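Local structure of methyltransferase (Pectobacterium atrosepticum SCRI1043, 2P7I) at residues 141-144 against 145-148; 176-179 against 180-183. The protein is probably an S-adenosylmethionine-dependent methyltransferase of the type 12 family, with its substrate not identified. All coordinates share one frame; numbering follows the deposited sequence.

Interaction 1 (141-144 against 145-148)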
# COMPACT_ATOMS: atom_id res chain seq x y z
N CYS B 141 -11.11 12.39 -10.50
CA CYS B 141 -12.11 11.40 -10.85
C CYS B 141 -12.33 10.41 -9.71
O CYS B 141 -11.42 10.18 -8.89
CB CYS B 141 -11.62 10.60 -12.06
SG CYS B 141 -11.54 11.55 -13.59
N PRO B 142 -13.49 9.76 -9.69
CA PRO B 142 -13.73 8.66 -8.75
C PRO B 142 -12.73 7.53 -9.01
O PRO B 142 -12.39 7.22 -10.14
CB PRO B 142 -15.18 8.24 -9.06
CG PRO B 142 -15.70 9.15 -9.88
CD PRO B 142 -14.67 10.00 -10.51
N ASN B 143 -12.20 6.96 -7.95
CA ASN B 143 -11.15 5.97 -8.05
C ASN B 143 -11.65 4.54 -8.04
O ASN B 143 -12.31 4.10 -7.09
CB ASN B 143 -10.24 6.20 -6.86
CG ASN B 143 -9.06 5.29 -6.81
OD1 ASN B 143 -8.62 4.74 -7.84
ND2 ASN B 143 -8.49 5.16 -5.62
N ALA B 144 -11.24 3.80 -9.05
CA ALA B 144 -11.54 2.38 -9.14
C ALA B 144 -11.05 1.61 -7.95
O ALA B 144 -11.63 0.59 -7.58
CB ALA B 144 -10.92 1.80 -10.41
N ASN B 145 -9.89 2.00 -7.41
CA ASN B 145 -9.23 1.24 -6.39
C ASN B 145 -9.54 1.73 -4.98
O ASN B 145 -8.90 1.32 -4.06
CB ASN B 145 -7.73 1.22 -6.61
CG ASN B 145 -7.36 0.62 -7.92
OD1 ASN B 145 -8.17 -0.06 -8.54
ND2 ASN B 145 -6.13 0.87 -8.36
N ALA B 146 -10.53 2.60 -4.83
CA ALA B 146 -10.95 3.01 -3.51
C ALA B 146 -11.28 1.79 -2.66
O ALA B 146 -11.86 0.82 -3.16
CB ALA B 146 -12.21 3.89 -3.62
N VAL B 147 -10.98 1.87 -1.37
CA VAL B 147 -11.21 0.74 -0.48
C VAL B 147 -12.63 0.25 -0.51
O VAL B 147 -12.86 -0.94 -0.70
CB VAL B 147 -10.75 1.01 0.96
CG1 VAL B 147 -11.23 -0.13 1.93
CG2 VAL B 147 -9.28 1.09 0.99
N SER B 148 -13.57 1.16 -0.34
CA SER B 148 -14.98 0.81 -0.37
C SER B 148 -15.35 0.06 -1.65
O SER B 148 -16.10 -0.94 -1.59
CB SER B 148 -15.82 2.07 -0.22
OG SER B 148 -15.49 3.00 -1.24
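The carboxamide of Asn143 lies beneath the backbone of Asn145 and Ala146, which passes over one of its faces. Asn145 N sits above the oxygen end and donates to Asn143 OD1 at 3.1 Å; the N-H points almost straight at the acceptor, yet it arrives 77° out of the carbonyl plane, well away from a lone pair. At the nitrogen end, Asn143 ND2 is 3.6 Å from Asn145 C, across the same face. The hydrogens of ND2 are used elsewhere, with Asp235 O and Cys237 O as acceptors. The second carboxamide, that of Asn145, is turned 58° from the first. Its OD1 comes within 3.4 Å of Ala144 C; OD1 accepts Asn161 ND2, and ND2 donates to Asp235 OD1.

With CG of Asn143 anti to the backbone N (chi1 -178°), the amide is carried beside the residue's own carbonyl, and the two oxygens take successive N-H groups. Ala146 N donates to Asn143 O at 3.2 Å and closes a type I beta turn; within it, the bond from Asn145 N to the side chain forms an Asx turn. In this Rossmann-like methyltransferase domain the double turn lies between strand 135-142 and helix 147-154, with Ala146 as the N-cap. Ala146 CB comes within 3.5 Å of Asn143 O. Asn145 O accepts a hydrogen bond from Gln150 NE2, in the first turn of that helix, while Val147 packs on Phe201 of the second subunit.

Interaction 2 (176-179 against 180-183)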
# COMPACT_ATOMS: atom_id res chain seq x y z
N THR B 176 -14.06 3.90 -15.37
CA THR B 176 -13.82 4.04 -13.97
C THR B 176 -12.33 4.09 -13.90
O THR B 176 -11.66 3.04 -14.02
CB THR B 176 -14.35 2.86 -13.18
OG1 THR B 176 -15.75 2.65 -13.48
CG2 THR B 176 -14.27 3.15 -11.64
N TYR B 177 -11.81 5.30 -13.77
CA TYR B 177 -10.37 5.51 -13.70
C TYR B 177 -9.72 5.02 -12.45
O TYR B 177 -10.29 5.02 -11.38
CB TYR B 177 -10.06 7.00 -13.81
CG TYR B 177 -10.20 7.57 -15.23
CD1 TYR B 177 -9.27 7.28 -16.21
CD2 TYR B 177 -11.29 8.36 -15.58
CE1 TYR B 177 -9.38 7.80 -17.50
CE2 TYR B 177 -11.41 8.87 -16.86
CZ TYR B 177 -10.46 8.60 -17.80
OH TYR B 177 -10.55 9.11 -19.07
N ALA B 178 -8.47 4.66 -12.61
CA ALA B 178 -7.52 4.52 -11.48
C ALA B 178 -6.32 5.41 -11.86
O ALA B 178 -6.29 6.00 -12.98
CB ALA B 178 -7.09 3.04 -11.30
N LEU B 179 -5.34 5.51 -10.99
CA LEU B 179 -4.18 6.37 -11.28
C LEU B 179 -3.48 5.98 -12.57
O LEU B 179 -2.95 6.84 -13.29
CB LEU B 179 -3.25 6.42 -10.09
CG LEU B 179 -3.68 7.32 -8.92
CD1 LEU B 179 -3.00 6.89 -7.65
CD2 LEU B 179 -3.35 8.76 -9.21
N ASP B 180 -3.46 4.69 -12.89
CA ASP B 180 -2.76 4.26 -14.08
C ASP B 180 -3.42 4.76 -15.37
O ASP B 180 -2.73 5.32 -16.28
CB ASP B 180 -2.47 2.73 -14.07
CG ASP B 180 -3.71 1.84 -14.23
OD1 ASP B 180 -4.75 2.09 -13.58
OD2 ASP B 180 -3.62 0.82 -14.96
N THR B 181 -4.73 4.58 -15.48
CA THR B 181 -5.42 4.93 -16.69
C THR B 181 -5.67 6.43 -16.78
O THR B 181 -5.70 7.01 -17.86
CB THR B 181 -6.78 4.18 -16.76
OG1 THR B 181 -7.47 4.34 -15.51
CG2 THR B 181 -6.54 2.66 -17.04
N LEU B 182 -5.88 7.08 -15.65
CA LEU B 182 -6.00 8.54 -15.62
C LEU B 182 -4.71 9.26 -16.09
O LEU B 182 -4.77 10.11 -16.95
CB LEU B 182 -6.45 9.02 -14.23
CG LEU B 182 -6.90 10.50 -14.13
CD1 LEU B 182 -8.06 10.81 -15.08
CD2 LEU B 182 -7.30 10.88 -12.64
N GLU B 183 -3.55 8.89 -15.57
CA GLU B 183 -2.29 9.46 -16.04
C GLU B 183 -2.04 9.12 -17.49
O GLU B 183 -1.56 9.95 -18.25
CB GLU B 183 -1.10 9.08 -15.15
CG GLU B 183 0.16 9.71 -15.64
CD GLU B 183 1.26 9.82 -14.65
OE1 GLU B 183 1.07 9.44 -13.48
OE2 GLU B 183 2.31 10.34 -15.04
O HOH W 1 -9.19 2.29 -14.96
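Thr181 and Ala178 meet where helix 179-188 begins. At chi1 49°, the threonine holds OG1 between its backbone N and carbonyl carbon, turned back along the chain, where it accepts Ala178 N at 3.1 Å in a nearly straight bond (172°). A water joins the same hydroxyl to Thr176 O. Ala178 is the N-cap and Thr181 the third residue of the helix, so this bond is one half of a capping box; alanine has no polar side chain to supply the other.

Tyr177 and Leu182 flank the cap as a hydrophobic staple. The leucine's CG is anti to its backbone N (chi1 -168°), and CD1 rests over the centre of the tyrosine ring, 3.8 Å from the centroid, in a CH-pi contact. Thr181 OG1 lies at the ring edge, 3.5 Å from Tyr177 CD1, and the phenol reaches Asp185 OD2. Asp180 folds its carboxylate back until OD1 is 3.4 Å from Ala178 CB; its OD2 accepts Asn161 N of the third subunit. Leu182 N donates to Ala178 O at 2.9 Å, an i to i+4 helical bond. Glu183 extends away to salt bridges with Arg196 of its own chain and Lys154 of the third subunit.

Both contacts are largely buried and belong to the same region of the domain, their centres about 10 Å apart; each is a helix entrance. Interaction 1 leads from a central strand into helix 147-154, whereas interaction 2 leads from a loop into helix 179-188. They touch directly: Ala144 N lies 2.8 Å from Tyr177 O, a probable hydrogen bond, and Cys141 SG packs against Tyr177 CD2. Amide and backbone bonds dominate at 141-148, where Asp235 supplies outside partners. At 176-183 an aromatic-aliphatic pair facing strands 135-142 and 237-245 is combined with acidic side chains at subunit interfaces. The helix of interaction 1 also reaches an interface, through Val147, but there by apolar packing.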